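PDB 7AM1: protein SSD1 from Saccharomyces cerevisiae S288C, which binds untranslated regions of mRNA and represses translation, as a pseudonuclease of the RNase II family. Local coordinates for residues 182-188 against 899-905; 755-759 against 904-908; 805-811 against 894-899. One frame throughout, in Å; residues are numbered along the deposited sequence.

Contact 1 of 3, residues 182-188 against 899-905; sequences VEVEGQS and MALPCLT
The carbonyl oxygen of G186 is held by two donors. L904 N reaches G186 O at 2.9 Å in a nearly straight bond (171°), and H715 of helix 689-725 gives a second hydrogen bond. C903 CA adds a CA-H...O contact to the same oxygen. G186 has no side chain, which lets its CA come within 4.0 Å of C903 CA. Any CB here would run into C903 CB and L904 O. Water 1 donates to V182 O and to L904 O, bridging the two backbones. The contact sets the last turn of helix 175-186 across strand 903-908, an outer strand of the C-terminal OB-type sheet, at 84°. V182 CG1 stands anti to the backbone N (chi1 178°) and packs on C903 CB at 3.6 Å. Just past the helix, the Q187 chain runs extended beyond CG. Its NE2 donates to L901 O at 3.2 Å from above the carbonyl plane. The Q187 side chain crosses that of L901 at about a right angle, with NE2 near L901 CB. Q187 CG lies 3.5 Å from P902 O, a buried oxygen with no polar partner in the model. The thioether of M899 crosses the end of E183, with SD 3.4 Å from E183 OE2.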
loop_
_atom_site.group_PDB
_atom_site.type_symbol
_atom_site.label_atom_id
_atom_site.label_comp_id
_atom_site.label_asym_id
_atom_site.label_seq_id
_atom_site.Cartn_x
_atom_site.Cartn_y
_atom_site.Cartn_z
ATOM N N VAL A 182 7.073 -17.119 7.922
ATOM C CA VAL A 182 5.999 -16.677 8.807
ATOM C C VAL A 182 6.022 -15.159 8.943
ATOM O O VAL A 182 4.972 -14.506 8.978
ATOM C CB VAL A 182 6.106 -17.367 10.180
ATOM C CG1 VAL A 182 5.014 -16.859 11.117
ATOM C CG2 VAL A 182 5.986 -18.878 10.034
ATOM N N GLU A 183 7.217 -14.569 9.009
ATOM C CA GLU A 183 7.317 -13.116 9.099
ATOM C C GLU A 183 6.999 -12.452 7.765
ATOM O O GLU A 183 6.154 -11.551 7.696
ATOM C CB GLU A 183 8.702 -12.703 9.591
ATOM C CG GLU A 183 9.003 -13.137 11.017
ATOM C CD GLU A 183 10.398 -12.748 11.456
ATOM O OE1 GLU A 183 11.311 -12.744 10.608
ATOM O OE2 GLU A 183 10.571 -12.396 12.640
ATOM N N VAL A 184 7.676 -12.867 6.693
ATOM C CA VAL A 184 7.488 -12.198 5.408
ATOM C C VAL A 184 6.041 -12.320 4.946
ATOM O O VAL A 184 5.416 -11.337 4.530
ATOM C CB VAL A 184 8.463 -12.755 4.357
ATOM C CG1 VAL A 184 8.119 -12.193 2.987
ATOM C CG2 VAL A 184 9.891 -12.396 4.723
ATOM N N GLU A 185 5.486 -13.533 5.000
ATOM C CA GLU A 185 4.113 -13.732 4.552
ATOM C C GLU A 185 3.104 -13.149 5.533
ATOM O O GLU A 185 2.066 -12.620 5.113
ATOM C CB GLU A 185 3.837 -15.223 4.354
ATOM C CG GLU A 185 4.679 -15.882 3.280
ATOM C CD GLU A 185 4.442 -17.379 3.206
ATOM O OE1 GLU A 185 3.661 -17.893 4.032
ATOM O OE2 GLU A 185 5.021 -18.038 2.316
ATOM N N GLY A 186 3.398 -13.206 6.827
ATOM C CA GLY A 186 2.416 -12.897 7.844
ATOM C C GLY A 186 2.348 -11.444 8.269
ATOM O O GLY A 186 1.333 -11.014 8.825
ATOM N N GLN A 187 3.400 -10.673 8.011
ATOM C CA GLN A 187 3.474 -9.301 8.503
ATOM C C GLN A 187 2.944 -8.275 7.504
ATOM O O GLN A 187 3.026 -7.070 7.768
ATOM C CB GLN A 187 4.918 -8.989 8.901
ATOM C CG GLN A 187 5.336 -9.793 10.135
ATOM C CD GLN A 187 6.788 -9.615 10.514
ATOM O OE1 GLN A 187 7.624 -9.284 9.675
ATOM N NE2 GLN A 187 7.102 -9.855 11.784
ATOM N N SER A 188 2.371 -8.718 6.390
ATOM C CA SER A 188 1.700 -7.829 5.454
ATOM C C SER A 188 0.310 -8.376 5.154
ATOM O O SER A 188 0.008 -9.548 5.402
ATOM C CB SER A 188 2.502 -7.662 4.154
ATOM O OG SER A 188 2.596 -8.893 3.461
ATOM N N MET A 899 6.651 -11.269 17.730
ATOM C CA MET A 899 7.597 -10.380 17.070
ATOM C C MET A 899 7.152 -8.922 17.186
ATOM O O MET A 899 6.045 -8.615 17.633
ATOM C CB MET A 899 7.750 -10.766 15.595
ATOM C CG MET A 899 8.011 -12.246 15.398
ATOM S SD MET A 899 9.654 -12.750 15.933
ATOM C CE MET A 899 9.527 -14.518 15.667
ATOM N N ALA A 900 8.027 -8.015 16.734
ATOM C CA ALA A 900 7.670 -6.600 16.696
ATOM C C ALA A 900 6.343 -6.412 15.981
ATOM O O ALA A 900 5.523 -5.570 16.367
ATOM C CB ALA A 900 8.767 -5.791 16.004
ATOM N N LEU A 901 6.124 -7.186 14.926
ATOM C CA LEU A 901 4.861 -7.194 14.232
ATOM C C LEU A 901 4.259 -8.589 14.324
ATOM O O LEU A 901 4.982 -9.583 14.192
ATOM C CB LEU A 901 5.047 -6.803 12.761
ATOM C CG LEU A 901 5.747 -5.463 12.510
ATOM C CD1 LEU A 901 5.826 -5.181 11.015
ATOM C CD2 LEU A 901 5.045 -4.320 13.242
ATOM N N PRO A 902 2.956 -8.703 14.549
ATOM C CA PRO A 902 2.329 -10.027 14.550
ATOM C C PRO A 902 2.333 -10.624 13.152
ATOM O O PRO A 902 2.469 -9.926 12.144
ATOM C CB PRO A 902 0.909 -9.751 15.048
ATOM C CG PRO A 902 0.657 -8.315 14.671
ATOM C CD PRO A 902 1.983 -7.626 14.813
ATOM N N CYS A 903 2.166 -11.941 13.106
ATOM C CA CYS A 903 2.235 -12.696 11.862
ATOM C C CYS A 903 0.908 -13.403 11.644
ATOM O O CYS A 903 0.528 -14.273 12.433
ATOM C CB CYS A 903 3.378 -13.711 11.917
ATOM S SG CYS A 903 4.993 -12.959 12.214
ATOM N N LEU A 904 0.224 -13.056 10.560
ATOM C CA LEU A 904 -0.977 -13.775 10.175
ATOM C C LEU A 904 -0.588 -15.113 9.571
ATOM O O LEU A 904 0.335 -15.195 8.756
ATOM C CB LEU A 904 -1.792 -12.969 9.169
ATOM C CG LEU A 904 -2.295 -11.620 9.672
ATOM C CD1 LEU A 904 -2.765 -10.754 8.497
ATOM C CD2 LEU A 904 -3.415 -11.837 10.683
ATOM N N THR A 905 -1.294 -16.163 9.976
ATOM C CA THR A 905 -1.038 -17.498 9.468
ATOM C C THR A 905 -2.371 -18.175 9.196
ATOM O O THR A 905 -3.371 -17.907 9.870
ATOM C CB THR A 905 -0.216 -18.351 10.453
ATOM O OG1 THR A 905 -0.930 -18.480 11.690
ATOM C CG2 THR A 905 1.150 -17.727 10.721
HETATM O O HOH W 1 2.815 -16.256 7.827
#

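Contact 2 of 3, residues 755-759 against 904-908; sequences IEKRV and LTVRA
Strands 755-760 and 903-908 are the outer strands of the five-stranded antiparallel sheet in the C-terminal OB-type domain, and V759 and V906 meet where these two edges approach. Their segments run at 50° to each other. This is consistent with the third and fifth strands of an OB barrel, which close the curled sheet. V906 CG2 sits between its backbone N and carbonyl carbon (chi1 of CG1 -70°). From there it touches K757 CB at 3.6 Å, R758 O at 3.5 Å and V759 CG2 at 3.7 Å. V759 and V906 cross at about a right angle. V759 CG1 goes on to A908, whose buried N has no polar partner in the model. Polar linkage between the strands comes through water 2, which accepts from V906 N at 2.9 Å and is hydrogen-bonded to R758 O. K757 starts toward the other strand, then bends at chi2 (-77°) and again at chi4. It crosses the L904 side chain at about a right angle, CE lying 3.7 Å from L904 CB, and L904 CD1 also meets I755 CG2. The bend turns NZ back to its own strand, where it donates to E756 O at 2.8 Å. E185 O and S188 O also accept from it. A leucine in its place would probably leave these three carbonyls without their common donor and loosen the tie to helix 175-186. Gathered carbonyls, two of them at or just beyond that helix's C-terminal end, are likely to favour a charged ammonium in this buried spot.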
loop_
_atom_site.group_PDB
_atom_site.type_symbol
_atom_site.label_atom_id
_atom_site.label_comp_id
_atom_site.label_asym_id
_atom_site.label_seq_id
_atom_site.Cartn_x
_atom_site.Cartn_y
_atom_site.Cartn_z
ATOM N N ILE A 755 -7.138 -9.771 3.170
ATOM C CA ILE A 755 -5.828 -10.386 3.312
ATOM C C ILE A 755 -5.698 -11.554 2.347
ATOM O O ILE A 755 -6.682 -12.153 1.904
ATOM C CB ILE A 755 -5.542 -10.859 4.759
ATOM C CG1 ILE A 755 -6.569 -11.908 5.203
ATOM C CG2 ILE A 755 -5.498 -9.663 5.701
ATOM C CD1 ILE A 755 -6.306 -12.477 6.596
ATOM N N GLU A 756 -4.449 -11.856 2.022
ATOM C CA GLU A 756 -4.069 -12.972 1.170
ATOM C C GLU A 756 -2.912 -13.671 1.868
ATOM O O GLU A 756 -1.926 -13.019 2.226
ATOM C CB GLU A 756 -3.658 -12.489 -0.225
ATOM C CG GLU A 756 -3.146 -13.587 -1.147
ATOM C CD GLU A 756 -2.292 -13.061 -2.288
ATOM O OE1 GLU A 756 -1.743 -11.941 -2.181
ATOM O OE2 GLU A 756 -2.175 -13.775 -3.306
ATOM N N LYS A 757 -3.044 -14.975 2.094
ATOM C CA LYS A 757 -2.059 -15.726 2.860
ATOM C C LYS A 757 -1.884 -17.108 2.246
ATOM O O LYS A 757 -2.663 -17.538 1.394
ATOM C CB LYS A 757 -2.466 -15.836 4.334
ATOM C CG LYS A 757 -2.461 -14.506 5.069
ATOM C CD LYS A 757 -1.051 -14.078 5.429
ATOM C CE LYS A 757 -0.934 -12.564 5.569
ATOM N NZ LYS A 757 -0.481 -11.926 4.297
ATOM N N ARG A 758 -0.854 -17.813 2.707
ATOM C CA ARG A 758 -0.429 -19.065 2.099
ATOM C C ARG A 758 -0.541 -20.218 3.085
ATOM O O ARG A 758 0.010 -20.156 4.190
ATOM C CB ARG A 758 1.012 -18.943 1.596
ATOM C CG ARG A 758 1.591 -20.224 1.019
ATOM C CD ARG A 758 2.841 -19.930 0.209
ATOM N NE ARG A 758 2.524 -19.057 -0.920
ATOM C CZ ARG A 758 3.410 -18.323 -1.583
ATOM N NH1 ARG A 758 4.692 -18.342 -1.239
ATOM N NH2 ARG A 758 3.009 -17.567 -2.593
ATOM N N VAL A 759 -1.243 -21.270 2.671
ATOM C CA VAL A 759 -1.299 -22.523 3.413
ATOM C C VAL A 759 -0.106 -23.376 3.003
ATOM O O VAL A 759 0.114 -23.620 1.810
ATOM C CB VAL A 759 -2.620 -23.264 3.149
ATOM C CG1 VAL A 759 -2.624 -24.613 3.865
ATOM C CG2 VAL A 759 -3.811 -22.411 3.582
ATOM N N LEU A 904 0.224 -13.056 10.560
ATOM C CA LEU A 904 -0.977 -13.775 10.175
ATOM C C LEU A 904 -0.588 -15.113 9.571
ATOM O O LEU A 904 0.335 -15.195 8.756
ATOM C CB LEU A 904 -1.792 -12.969 9.169
ATOM C CG LEU A 904 -2.295 -11.620 9.672
ATOM C CD1 LEU A 904 -2.765 -10.754 8.497
ATOM C CD2 LEU A 904 -3.415 -11.837 10.683
ATOM N N THR A 905 -1.294 -16.163 9.976
ATOM C CA THR A 905 -1.038 -17.498 9.468
ATOM C C THR A 905 -2.371 -18.175 9.196
ATOM O O THR A 905 -3.371 -17.907 9.870
ATOM C CB THR A 905 -0.216 -18.351 10.453
ATOM O OG1 THR A 905 -0.930 -18.480 11.690
ATOM C CG2 THR A 905 1.150 -17.727 10.721
ATOM N N VAL A 906 -2.373 -19.066 8.211
ATOM C CA VAL A 906 -3.577 -19.784 7.820
ATOM C C VAL A 906 -3.262 -21.266 7.696
ATOM O O VAL A 906 -2.146 -21.661 7.341
ATOM C CB VAL A 906 -4.165 -19.257 6.490
ATOM C CG1 VAL A 906 -4.743 -17.877 6.684
ATOM C CG2 VAL A 906 -3.105 -19.264 5.398
ATOM N N ARG A 907 -4.266 -22.086 8.000
ATOM C CA ARG A 907 -4.199 -23.530 7.844
ATOM C C ARG A 907 -5.520 -24.031 7.283
ATOM O O ARG A 907 -6.585 -23.495 7.606
ATOM C CB ARG A 907 -3.896 -24.226 9.175
ATOM C CG ARG A 907 -2.558 -23.846 9.777
ATOM C CD ARG A 907 -2.492 -24.194 11.248
ATOM N NE ARG A 907 -1.139 -24.585 11.628
ATOM C CZ ARG A 907 -0.830 -25.254 12.734
ATOM N NH1 ARG A 907 -1.777 -25.621 13.594
ATOM N NH2 ARG A 907 0.435 -25.567 12.973
ATOM N N ALA A 908 -5.444 -25.053 6.437
ATOM C CA ALA A 908 -6.647 -25.729 5.977
ATOM C C ALA A 908 -7.218 -26.594 7.088
ATOM O O ALA A 908 -6.483 -27.263 7.821
ATOM C CB ALA A 908 -6.353 -26.601 4.756
HETATM O O HOH W 2 0.140 -19.340 6.700
#

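Contact 3 of 3, residues 805-811 against 894-899; sequences SIKNKFR and RAEVGM
R894 and N808 reach for each other from opposite directions. The R894 guanidinium meets N808 O end-on with two nitrogens, NH1 at 2.7 Å and NH2 at 2.9 Å, with the oxygen close to the guanidinium plane. The same NH1 forms a straight salt bridge to E896 OE1 (2.6 Å, 174°). The bonds to N808 O and E896 OE1 hold the guanidinium from turning. I806 CG2 lies at the edge of the group. The N808 amide lies over one face with the planes 18° apart. N808 CG sits between the backbone N and the carbonyl carbon (chi1 58°), which folds the amide back over R894 and on to the strand. There N808 ND2 donates to A895 O at 2.9 Å and N808 OD1 accepts from V897 N at 2.8 Å, so both ends of the amide are used. R811 is deposited in two conformers, so its part is tentative. In one copy its guanidinium stacks on the opposite face of R894, centres 3.2 Å apart. In that copy R811 NH2 also bridges to E896 OE1 at 3.1 Å, which would probably offset the like charges. Beyond the side chains, K807 N donates to V897 O at 2.9 Å. G898 follows with backbone angles that call for glycine, and its CA passes close by S805 O. The loop leading to helix 814-827 is thus fastened to the end of strand 888-896. N723 of helix 689-725 reaches A895 O, G730 takes a bond from R894 NH2, and T905 of strand 903-908 holds E896 OE2.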
loop_
_atom_site.group_PDB
_atom_site.type_symbol
_atom_site.label_atom_id
_atom_site.label_comp_id
_atom_site.label_asym_id
_atom_site.label_seq_id
_atom_site.Cartn_x
_atom_site.Cartn_y
_atom_site.Cartn_z
ATOM N N SER A 805 8.768 -18.838 20.379
ATOM C CA SER A 805 8.579 -17.448 20.772
ATOM C C SER A 805 7.129 -16.990 20.664
ATOM O O SER A 805 6.845 -15.813 20.913
ATOM C CB SER A 805 9.476 -16.544 19.922
ATOM O OG SER A 805 9.082 -16.580 18.563
ATOM N N ILE A 806 6.206 -17.883 20.308
ATOM C CA ILE A 806 4.801 -17.507 20.237
ATOM C C ILE A 806 4.253 -17.328 21.642
ATOM O O ILE A 806 4.365 -18.223 22.490
ATOM C CB ILE A 806 3.992 -18.572 19.475
ATOM C CG1 ILE A 806 4.391 -18.597 18.001
ATOM C CG2 ILE A 806 2.496 -18.341 19.662
ATOM C CD1 ILE A 806 3.717 -19.719 17.229
ATOM N N LYS A 807 3.679 -16.155 21.902
ATOM C CA LYS A 807 3.113 -15.860 23.213
ATOM C C LYS A 807 1.684 -16.377 23.346
ATOM O O LYS A 807 1.239 -16.674 24.459
ATOM C CB LYS A 807 3.189 -14.355 23.473
ATOM C CG LYS A 807 4.624 -13.832 23.532
ATOM C CD LYS A 807 4.742 -12.607 24.426
ATOM C CE LYS A 807 6.186 -12.123 24.534
ATOM N NZ LYS A 807 6.679 -11.497 23.268
ATOM N N ASN A 808 0.925 -16.416 22.251
ATOM C CA ASN A 808 -0.467 -16.870 22.277
ATOM C C ASN A 808 -0.517 -18.303 21.751
ATOM O O ASN A 808 -0.913 -18.569 20.617
ATOM C CB ASN A 808 -1.348 -15.918 21.472
ATOM C CG ASN A 808 -0.910 -15.785 20.015
ATOM O OD1 ASN A 808 0.285 -15.746 19.703
ATOM N ND2 ASN A 808 -1.885 -15.665 19.121
ATOM N N LYS A 809 -0.143 -19.247 22.616
ATOM C CA LYS A 809 0.052 -20.625 22.182
ATOM C C LYS A 809 -1.222 -21.466 22.158
ATOM O O LYS A 809 -1.228 -22.523 21.520
ATOM C CB LYS A 809 1.060 -21.331 23.100
ATOM C CG LYS A 809 2.483 -20.788 23.031
ATOM C CD LYS A 809 3.477 -21.804 23.571
ATOM C CE LYS A 809 4.914 -21.333 23.382
ATOM N NZ LYS A 809 5.206 -20.177 24.267
ATOM N N PHE A 810 -2.312 -21.021 22.776
ATOM C CA PHE A 810 -3.455 -21.907 22.960
ATOM C C PHE A 810 -4.350 -21.921 21.727
ATOM O O PHE A 810 -4.705 -20.867 21.187
ATOM C CB PHE A 810 -4.278 -21.486 24.180
ATOM C CG PHE A 810 -5.589 -22.210 24.285
ATOM C CD1 PHE A 810 -5.624 -23.558 24.604
ATOM C CD2 PHE A 810 -6.780 -21.553 24.037
ATOM C CE1 PHE A 810 -6.822 -24.235 24.685
ATOM C CE2 PHE A 810 -7.983 -22.222 24.115
ATOM C CZ PHE A 810 -8.005 -23.565 24.438
ATOM N N ARG A 811 -4.688 -23.129 21.268
ATOM C CA ARG A 811 -5.625 -23.333 20.172
ATOM C C ARG A 811 -6.679 -24.343 20.597
ATOM O O ARG A 811 -6.345 -25.447 21.040
ATOM C CB ARG A 811 -4.930 -23.839 18.902
ATOM C CG ARG A 811 -4.248 -22.768 18.068
ATOM C CD ARG A 811 -2.815 -22.561 18.496
ATOM N NE ARG A 811 -2.008 -22.037 17.400
ATOM C CZ ARG A 811 -0.702 -21.814 17.472
ATOM N NH1 ARG A 811 -0.045 -22.066 18.596
ATOM N NH2 ARG A 811 -0.055 -21.336 16.415
ATOM N N ARG A 894 -5.236 -17.132 12.172
ATOM C CA ARG A 894 -4.617 -16.703 13.411
ATOM C C ARG A 894 -3.598 -15.604 13.146
ATOM O O ARG A 894 -3.027 -15.510 12.059
ATOM C CB ARG A 894 -3.906 -17.863 14.102
ATOM C CG ARG A 894 -4.458 -18.212 15.431
ATOM C CD ARG A 894 -3.745 -19.442 15.938
ATOM N NE ARG A 894 -2.385 -19.139 16.366
ATOM C CZ ARG A 894 -2.034 -18.887 17.623
ATOM N NH1 ARG A 894 -0.767 -18.625 17.910
ATOM N NH2 ARG A 894 -2.940 -18.901 18.594
ATOM N N ALA A 895 -3.348 -14.802 14.180
ATOM C CA ALA A 895 -2.218 -13.879 14.241
ATOM C C ALA A 895 -1.259 -14.372 15.327
ATOM O O ALA A 895 -1.603 -14.353 16.515
ATOM C CB ALA A 895 -2.682 -12.450 14.525
ATOM N N GLU A 896 -0.067 -14.823 14.921
ATOM C CA GLU A 896 0.950 -15.272 15.868
ATOM C C GLU A 896 1.567 -14.048 16.538
ATOM O O GLU A 896 2.102 -13.169 15.854
ATOM C CB GLU A 896 2.062 -16.062 15.176
ATOM C CG GLU A 896 1.637 -17.080 14.140
ATOM C CD GLU A 896 1.013 -18.318 14.731
ATOM O OE1 GLU A 896 0.975 -18.441 15.973
ATOM O OE2 GLU A 896 0.559 -19.172 13.940
ATOM N N VAL A 897 1.492 -13.979 17.861
ATOM C CA VAL A 897 2.029 -12.848 18.609
ATOM C C VAL A 897 3.400 -13.227 19.149
ATOM O O VAL A 897 3.608 -14.356 19.613
ATOM C CB VAL A 897 1.077 -12.452 19.753
ATOM C CG1 VAL A 897 1.693 -11.358 20.610
ATOM C CG2 VAL A 897 -0.266 -12.017 19.186
ATOM N N GLY A 898 4.336 -12.276 19.107
ATOM C CA GLY A 898 5.685 -12.522 19.584
ATOM C C GLY A 898 6.750 -11.602 19.017
ATOM O O GLY A 898 7.679 -11.219 19.734
ATOM N N MET A 899 6.651 -11.269 17.730
ATOM C CA MET A 899 7.597 -10.380 17.070
ATOM C C MET A 899 7.152 -8.922 17.186
ATOM O O MET A 899 6.045 -8.615 17.633
ATOM C CB MET A 899 7.750 -10.766 15.595
ATOM C CG MET A 899 8.011 -12.246 15.398
ATOM S SD MET A 899 9.654 -12.750 15.933
ATOM C CE MET A 899 9.527 -14.518 15.667
#

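How the contacts relate
All three contacts reach one antiparallel sheet of the C-terminal domain. Contacts 1 and 2 share L904 and T905 on strand 903-908, with centres about 11 Å apart. They are joined directly by K757 NZ, 2.7 Å from S188 O and 2.8 Å from E185 O. Contact 3 uses the preceding strand, 888-896, and shares M899 with contact 1. Its centre is about 11 Å from that of contact 1 and 15 Å from that of contact 2. T905 OG1 lies 2.8 Å from E896 OE2, tying the strands together. A bound pentaethylene glycol, probably from the crystallisation liquor, lies about 4 Å from the S188 side chain, beside contact 1.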